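Putative drug/sodium antiporter (Escherichia coli, PDB 4Z3N) is a MATE-family membrane transporter linked to transport of the genotoxin colibactin, and probably works as an antiporter. Local coordinates at residues Ala151-Phe154 with Tyr155-Leu159; Thr293-Gly296 with Arg297-Phe301. All coordinates share one frame; numbering follows the deposited sequence.

Interaction 1: Ala151-Phe154 with Tyr155-Leu159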
ATOM      1  N   ALA A 151     -23.872  12.193  -0.284  1.00 67.37           N
ATOM      2  CA  ALA A 151     -22.424  12.341  -0.309  1.00 64.72           C
ATOM      3  C   ALA A 151     -21.880  12.933   0.997  1.00 58.96           C
ATOM      4  O   ALA A 151     -20.934  12.395   1.571  1.00 60.23           O
ATOM      5  CB  ALA A 151     -22.014  13.198  -1.494  1.00 64.29           C
ATOM      6  N   THR A 152     -22.487  14.023   1.469  1.00 58.10           N
ATOM      7  CA  THR A 152     -22.021  14.720   2.671  1.00 56.12           C
ATOM      8  C   THR A 152     -22.137  13.875   3.938  1.00 51.99           C
ATOM      9  O   THR A 152     -21.295  13.959   4.823  1.00 46.10           O
ATOM     10  CB  THR A 152     -22.802  16.030   2.913  1.00 54.47           C
ATOM     11  OG1 THR A 152     -22.716  16.871   1.757  1.00 60.14           O
ATOM     12  CG2 THR A 152     -22.247  16.769   4.123  1.00 47.23           C
ATOM     13  N   GLU A 153     -23.195  13.077   4.026  1.00 53.07           N
ATOM     14  CA  GLU A 153     -23.443  12.264   5.211  1.00 48.16           C
ATOM     15  C   GLU A 153     -22.366  11.187   5.367  1.00 47.62           C
ATOM     16  O   GLU A 153     -21.842  10.932   6.456  1.00 43.39           O
ATOM     17  CB  GLU A 153     -24.835  11.637   5.127  1.00 44.98           C
ATOM     18  CG  GLU A 153     -25.272  10.889   6.379  1.00 45.11           C
ATOM     19  CD  GLU A 153     -26.682  10.303   6.255  1.00 53.08           C
ATOM     20  OE1 GLU A 153     -27.250  10.309   5.131  1.00 47.08           O
ATOM     21  OE2 GLU A 153     -27.228   9.842   7.290  1.00 47.10           O
ATOM     22  N   PHE A 154     -22.035  10.572   4.247  1.00 49.14           N
ATOM     23  CA  PHE A 154     -21.035   9.534   4.197  1.00 46.02           C
ATOM     24  C   PHE A 154     -19.617  10.075   4.378  1.00 45.77           C
ATOM     25  O   PHE A 154     -18.763   9.427   4.986  1.00 38.54           O
ATOM     26  CB  PHE A 154     -21.187   8.794   2.873  1.00 53.54           C
ATOM     27  CG  PHE A 154     -22.287   7.754   2.893  1.00 63.69           C
ATOM     28  CD1 PHE A 154     -22.109   6.592   3.651  1.00 65.48           C
ATOM     29  CD2 PHE A 154     -23.465   7.942   2.160  1.00 63.15           C
ATOM     30  CE1 PHE A 154     -23.120   5.661   3.709  1.00 65.23           C
ATOM     31  CE2 PHE A 154     -24.489   7.038   2.153  1.00 67.65           C
ATOM     32  CZ  PHE A 154     -24.339   5.883   2.928  1.00 65.01           C
ATOM     33  N   TYR A 155     -19.388  11.282   3.865  1.00 43.81           N
ATOM     34  CA  TYR A 155     -18.148  11.990   4.104  1.00 42.58           C
ATOM     35  C   TYR A 155     -17.948  12.202   5.610  1.00 42.43           C
ATOM     36  O   TYR A 155     -16.876  11.941   6.162  1.00 41.50           O
ATOM     37  CB  TYR A 155     -18.145  13.322   3.352  1.00 43.83           C
ATOM     38  CG  TYR A 155     -16.985  14.248   3.708  1.00 45.86           C
ATOM     39  CD1 TYR A 155     -15.727  14.084   3.131  1.00 42.04           C
ATOM     40  CD2 TYR A 155     -17.157  15.296   4.601  1.00 43.30           C
ATOM     41  CE1 TYR A 155     -14.682  14.936   3.443  1.00 39.56           C
ATOM     42  CE2 TYR A 155     -16.116  16.146   4.918  1.00 44.81           C
ATOM     43  CZ  TYR A 155     -14.884  15.962   4.337  1.00 43.47           C
ATOM     44  OH  TYR A 155     -13.851  16.806   4.661  1.00 47.32           O
ATOM     45  N   TYR A 156     -19.003  12.660   6.264  1.00 42.18           N
ATOM     46  CA  TYR A 156     -19.012  12.879   7.699  1.00 41.16           C
ATOM     47  C   TYR A 156     -18.814  11.586   8.514  1.00 39.99           C
ATOM     48  O   TYR A 156     -18.069  11.562   9.483  1.00 35.89           O
ATOM     49  CB  TYR A 156     -20.329  13.548   8.085  1.00 46.40           C
ATOM     50  CG  TYR A 156     -20.382  15.052   7.874  1.00 53.66           C
ATOM     51  CD1 TYR A 156     -19.224  15.837   7.880  1.00 49.44           C
ATOM     52  CD2 TYR A 156     -21.605  15.689   7.701  1.00 53.80           C
ATOM     53  CE1 TYR A 156     -19.298  17.218   7.709  1.00 54.06           C
ATOM     54  CE2 TYR A 156     -21.689  17.055   7.523  1.00 60.05           C
ATOM     55  CZ  TYR A 156     -20.549  17.820   7.528  1.00 64.98           C
ATOM     56  OH  TYR A 156     -20.695  19.184   7.348  1.00 64.90           O
ATOM     57  N   TYR A 157     -19.487  10.514   8.124  1.00 40.87           N
ATOM     58  CA  TYR A 157     -19.288   9.234   8.783  1.00 38.14           C
ATOM     59  C   TYR A 157     -17.838   8.772   8.595  1.00 36.62           C
ATOM     60  O   TYR A 157     -17.230   8.221   9.518  1.00 37.31           O
ATOM     61  CB  TYR A 157     -20.267   8.184   8.241  1.00 38.06           C
ATOM     62  CG  TYR A 157     -21.730   8.463   8.543  1.00 38.20           C
ATOM     63  CD1 TYR A 157     -22.107   9.175   9.673  1.00 35.83           C
ATOM     64  CD2 TYR A 157     -22.733   7.998   7.700  1.00 42.59           C
ATOM     65  CE1 TYR A 157     -23.439   9.418   9.958  1.00 36.41           C
ATOM     66  CE2 TYR A 157     -24.072   8.242   7.971  1.00 41.08           C
ATOM     67  CZ  TYR A 157     -24.421   8.950   9.104  1.00 42.57           C
ATOM     68  OH  TYR A 157     -25.758   9.197   9.377  1.00 45.85           O
ATOM     69  N   SER A 158     -17.292   9.003   7.404  1.00 31.24           N
ATOM     70  CA  SER A 158     -15.876   8.753   7.125  1.00 32.82           C
ATOM     71  C   SER A 158     -14.923   9.469   8.105  1.00 35.34           C
ATOM     72  O   SER A 158     -13.901   8.917   8.507  1.00 31.99           O
ATOM     73  CB  SER A 158     -15.530   9.188   5.693  1.00 37.53           C
ATOM     74  OG  SER A 158     -16.161   8.384   4.708  1.00 38.45           O
ATOM     75  N   LEU A 159     -15.255  10.708   8.461  1.00 36.78           N
ATOM     76  CA  LEU A 159     -14.467  11.471   9.419  1.00 37.25           C
ATOM     77  C   LEU A 159     -14.517  10.815  10.802  1.00 33.96           C
ATOM     78  O   LEU A 159     -13.558  10.882  11.574  1.00 33.50           O
ATOM     79  CB  LEU A 159     -14.957  12.929   9.506  1.00 35.26           C
ATOM     80  CG  LEU A 159     -14.828  13.886   8.305  1.00 43.39           C
ATOM     81  CD1 LEU A 159     -15.310  15.295   8.673  1.00 49.65           C
ATOM     82  CD2 LEU A 159     -13.418  13.957   7.745  1.00 37.98           C
TER
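Glu153 and Tyr157 lie alongside each other one turn apart on helix 149-159, their polar ends joined where Tyr157 OH donates to Glu153 OE2 at 2.6 Å. The hydroxyl meets the carboxylate oxygen on its anti side, only 16° out of the carboxylate plane. In Glu153, CG anti to the backbone N (chi1 -174°) sends the chain toward Tyr157, with CG lying beside Tyr157 CE2 and CZ, and the extended remainder brings the carboxylate level with the hydroxyl. Glutamate suits the place: it has both an aliphatic flank for the ring and an acceptor at its end. Glu153 O lies over one face of the same ring, displaced toward the rim, while also accepting the amide of Tyr157.

On the next flank, Thr152 and Tyr156 run side by side, the methyl CG2 of Thr152 3.5 Å from Tyr156 CE2. On another side of the helix, Phe154 O takes two donors from Ser158, OG at 2.8 Å and N at 2.9 Å, arriving from opposite faces of the carbonyl plane. Serine is short enough to fold its hydroxyl back onto its own helix, which satisfies a polar group in a predicted transmembrane segment.

Outside this shell, the buried Phe154 packs on Ile68 and Val71. Tyr155 leads away to bond through OH with Gly130 O and packs on helix 134-139, while a bound monoolein touches Tyr157. The phenol bond to Glu153 probably spreads some of the carboxylate's negative charge and would favour its ionised form.

Interaction 2: Thr293-Gly296 with Arg297-Phe301; sequences TLTG and RIDYF. With OLC ((2R)-2,3-dihydroxypropyl (9Z)-octadec-9-enoate), chain B.
Thr295 O accepts the amide of Asp299 at 2.7 Å, nearly straight at the hydrogen (169°), and Gly296 O takes that of Tyr300 at 3.0 Å with a more bent 136°, so the chain runs here as a continuous turn of alpha-helix. The turn belongs to helix 286-322, within the MatE region spanning residues 262-423, and carries an i to i+4 side-chain bond between threonine and aspartate.

In that bond Thr295 OG1 donates to Asp299 OD2 at 3.0 Å, approaching almost in line with the oxygen's own C-O bond. With chi1 at 71°, OG1 sits between the backbone N and the carbonyl carbon, where the carboxylate of Asp299, leaning back along the helix, can meet it. Aspartate suits this place because its short chain keeps the carboxylate near the helix wall, within reach of a hydroxyl one turn earlier. The hydroxyl has a second strong partner, Gln375 NE2 on helix 366-379, so Thr295 ties the buried acid indirectly to that helix. The side chain of Asp299 also touches Gln375 itself and His351 on helix 326-358.

Gly296 has no side chain, and Arg297 and Tyr300 send their ends away from the turn. Ile298, branched and apolar, presses on Tyr359, His351 and Met358, and Leu294 meets Tyr359 and Val368, so the greasy side of the helix faces its neighbours.

The carboxylate of Asp299 lies between protein and lipid. Thr295 O stands on one side of its plane, 3.5 Å from CG, and on the opposite side the monoolein carbon C7, in the acyl chain, rests almost directly above CG at 3.5 Å.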
ATOM      1  N   THR A 293      -9.281   0.562 -16.859  1.00 38.13           N
ATOM      2  CA  THR A 293     -10.234   0.372 -15.770  1.00 39.20           C
ATOM      3  C   THR A 293     -10.472  -1.124 -15.518  1.00 40.85           C
ATOM      4  O   THR A 293     -10.717  -1.542 -14.394  1.00 41.78           O
ATOM      5  CB  THR A 293     -11.594   1.073 -16.051  1.00 39.76           C
ATOM      6  OG1 THR A 293     -11.397   2.485 -16.207  1.00 40.38           O
ATOM      7  CG2 THR A 293     -12.548   0.840 -14.902  1.00 35.09           C
ATOM      8  N   LEU A 294     -10.390  -1.928 -16.572  1.00 43.39           N
ATOM      9  CA  LEU A 294     -10.558  -3.368 -16.443  1.00 40.84           C
ATOM     10  C   LEU A 294      -9.285  -4.057 -15.906  1.00 43.06           C
ATOM     11  O   LEU A 294      -9.362  -4.921 -15.027  1.00 39.77           O
ATOM     12  CB  LEU A 294     -10.965  -3.971 -17.790  1.00 43.31           C
ATOM     13  CG  LEU A 294     -12.361  -3.651 -18.348  1.00 42.91           C
ATOM     14  CD1 LEU A 294     -12.529  -4.279 -19.716  1.00 39.16           C
ATOM     15  CD2 LEU A 294     -13.471  -4.134 -17.430  1.00 39.07           C
ATOM     16  N   THR A 295      -8.117  -3.658 -16.412  1.00 39.91           N
ATOM     17  CA  THR A 295      -6.873  -4.326 -16.040  1.00 39.42           C
ATOM     18  C   THR A 295      -6.446  -4.029 -14.606  1.00 42.28           C
ATOM     19  O   THR A 295      -5.842  -4.871 -13.941  1.00 38.84           O
ATOM     20  CB  THR A 295      -5.717  -3.937 -16.979  1.00 35.45           C
ATOM     21  OG1 THR A 295      -5.320  -2.582 -16.738  1.00 37.48           O
ATOM     22  CG2 THR A 295      -6.123  -4.104 -18.411  1.00 35.55           C
ATOM     23  N   GLY A 296      -6.790  -2.832 -14.141  1.00 44.80           N
ATOM     24  CA  GLY A 296      -6.289  -2.281 -12.896  1.00 42.08           C
ATOM     25  C   GLY A 296      -6.382  -3.127 -11.642  1.00 41.48           C
ATOM     26  O   GLY A 296      -5.385  -3.280 -10.943  1.00 42.13           O
ATOM     27  N   ARG A 297      -7.561  -3.653 -11.327  1.00 41.92           N
ATOM     28  CA  ARG A 297      -7.671  -4.476 -10.126  1.00 45.24           C
ATOM     29  C   ARG A 297      -6.748  -5.689 -10.269  1.00 43.78           C
ATOM     30  O   ARG A 297      -6.033  -6.032  -9.328  1.00 45.60           O
ATOM     31  CB  ARG A 297      -9.118  -4.927  -9.860  1.00 47.89           C
ATOM     32  CG  ARG A 297     -10.066  -3.863  -9.309  1.00 55.87           C
ATOM     33  CD  ARG A 297     -11.489  -4.434  -9.148  1.00 72.10           C
ATOM     34  NE  ARG A 297     -12.540  -3.485  -9.524  1.00 85.79           N
ATOM     35  CZ  ARG A 297     -13.834  -3.791  -9.628  1.00 92.31           C
ATOM     36  NH1 ARG A 297     -14.249  -5.029  -9.386  1.00 94.69           N
ATOM     37  NH2 ARG A 297     -14.716  -2.862  -9.979  1.00 90.96           N
ATOM     38  N   ILE A 298      -6.748  -6.311 -11.449  1.00 42.33           N
ATOM     39  CA  ILE A 298      -5.964  -7.519 -11.689  1.00 40.10           C
ATOM     40  C   ILE A 298      -4.467  -7.221 -11.650  1.00 37.98           C
ATOM     41  O   ILE A 298      -3.703  -7.961 -11.041  1.00 35.01           O
ATOM     42  CB  ILE A 298      -6.321  -8.182 -13.047  1.00 40.12           C
ATOM     43  CG1 ILE A 298      -7.784  -8.610 -13.070  1.00 39.31           C
ATOM     44  CG2 ILE A 298      -5.430  -9.403 -13.317  1.00 35.95           C
ATOM     45  CD1 ILE A 298      -8.173  -9.295 -14.366  1.00 43.69           C
ATOM     46  N   ASP A 299      -4.052  -6.138 -12.293  1.00 34.18           N
ATOM     47  CA  ASP A 299      -2.657  -5.735 -12.256  1.00 33.40           C
ATOM     48  C   ASP A 299      -2.224  -5.525 -10.808  1.00 39.84           C
ATOM     49  O   ASP A 299      -1.069  -5.754 -10.443  1.00 33.35           O
ATOM     50  CB  ASP A 299      -2.441  -4.462 -13.083  1.00 38.91           C
ATOM     51  CG  ASP A 299      -2.416  -4.734 -14.597  1.00 49.63           C
ATOM     52  OD1 ASP A 299      -1.798  -5.765 -15.003  1.00 47.39           O
ATOM     53  OD2 ASP A 299      -2.995  -3.909 -15.361  1.00 42.93           O
ATOM     54  N   TYR A 300      -3.179  -5.110  -9.983  1.00 40.68           N
ATOM     55  CA  TYR A 300      -2.911  -4.829  -8.590  1.00 39.19           C
ATOM     56  C   TYR A 300      -2.745  -6.115  -7.757  1.00 39.77           C
ATOM     57  O   TYR A 300      -1.823  -6.202  -6.932  1.00 35.44           O
ATOM     58  CB  TYR A 300      -4.016  -3.957  -7.986  1.00 39.19           C
ATOM     59  CG  TYR A 300      -3.723  -3.679  -6.539  1.00 40.73           C
ATOM     60  CD1 TYR A 300      -2.827  -2.694  -6.183  1.00 35.87           C
ATOM     61  CD2 TYR A 300      -4.283  -4.453  -5.531  1.00 41.69           C
ATOM     62  CE1 TYR A 300      -2.515  -2.460  -4.856  1.00 40.28           C
ATOM     63  CE2 TYR A 300      -3.981  -4.223  -4.200  1.00 39.27           C
ATOM     64  CZ  TYR A 300      -3.094  -3.223  -3.874  1.00 41.86           C
ATOM     65  OH  TYR A 300      -2.782  -2.976  -2.560  1.00 56.73           O
ATOM     66  N   PHE A 301      -3.626  -7.098  -7.962  1.00 35.36           N
ATOM     67  CA  PHE A 301      -3.480  -8.377  -7.278  1.00 37.35           C
ATOM     68  C   PHE A 301      -2.121  -9.048  -7.560  1.00 33.08           C
ATOM     69  O   PHE A 301      -1.527  -9.650  -6.676  1.00 30.99           O
ATOM     70  CB  PHE A 301      -4.605  -9.353  -7.655  1.00 37.39           C
ATOM     71  CG  PHE A 301      -4.237 -10.804  -7.407  1.00 42.65           C
ATOM     72  CD1 PHE A 301      -4.110 -11.296  -6.102  1.00 41.73           C
ATOM     73  CD2 PHE A 301      -3.978 -11.666  -8.472  1.00 43.90           C
ATOM     74  CE1 PHE A 301      -3.748 -12.623  -5.859  1.00 39.03           C
ATOM     75  CE2 PHE A 301      -3.617 -12.996  -8.240  1.00 46.62           C
ATOM     76  CZ  PHE A 301      -3.500 -13.473  -6.925  1.00 45.15           C
TER
HETATM   77  C18 OLC B 501       3.514   0.511  -6.893  1.00 31.73           C
HETATM   78  C10 OLC B 501       4.054  -1.766 -15.369  1.00 35.79           C
HETATM   79  C9  OLC B 501       2.778  -1.926 -14.963  1.00 46.91           C
HETATM   80  C17 OLC B 501       3.402  -0.069  -8.289  1.00 34.66           C
HETATM   81  C11 OLC B 501       4.858  -0.546 -14.961  1.00 43.43           C
HETATM   82  C8  OLC B 501       1.765  -2.544 -15.914  1.00 47.11           C
HETATM   83  C24 OLC B 501       3.656   6.383 -16.282  1.00 47.34           C
HETATM   84  C16 OLC B 501       4.244   0.758  -9.235  1.00 36.84           C
HETATM   85  C12 OLC B 501       4.059   0.406 -14.080  1.00 49.80           C
HETATM   86  C7  OLC B 501       0.407  -2.727 -15.260  1.00 44.03           C
HETATM   87  C15 OLC B 501       4.246   0.139 -10.626  1.00 39.07           C
HETATM   88  C13 OLC B 501       4.940   0.913 -12.937  1.00 45.87           C
HETATM   89  C6  OLC B 501      -0.340  -1.409 -15.186  1.00 43.76           C
HETATM   90  C14 OLC B 501       4.155   1.237 -11.678  1.00 45.13           C
HETATM   91  C5  OLC B 501      -0.278  -0.678 -16.511  1.00 37.86           C
HETATM   92  C4  OLC B 501      -0.546   0.804 -16.293  1.00 41.27           C
HETATM   93  C3  OLC B 501       0.309   1.337 -15.161  1.00 49.31           C
HETATM   94  C2  OLC B 501       0.402   2.851 -15.187  1.00 41.76           C
HETATM   95  C21 OLC B 501       3.769   4.464 -14.694  1.00 48.14           C
HETATM   96  C1  OLC B 501       1.713   3.303 -14.558  1.00 53.05           C
HETATM   97  C22 OLC B 501       4.303   5.849 -15.017  1.00 51.99           C
HETATM   98  O19 OLC B 501       2.256   2.655 -13.674  1.00 60.14           O
HETATM   99  O25 OLC B 501       3.324   7.745 -16.099  1.00 43.36           O
HETATM  100  O23 OLC B 501       4.018   6.731 -13.947  1.00 53.79           O
HETATM  101  O20 OLC B 501       2.410   4.397 -15.091  1.00 52.09           O

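Interaction 1 comes first along the chain, on the short helix 149-159, and interaction 2 follows on the long helix 286-322. Their centres are 27 Å apart and their nearest atoms about 18 Å, so they do not touch. They fall in separate MatE regions, 38-201 and 262-423, which is consistent with their lying in the two related halves of a MATE transporter. Interaction 2 lies nearer the centre of the chain. Both are local contacts within single helices of an almost wholly helical chain, and each has a monoolein in contact with a side chain, Tyr157 in one and Asp299 in the other, consistent with polar groups of this membrane protein being satisfied locally.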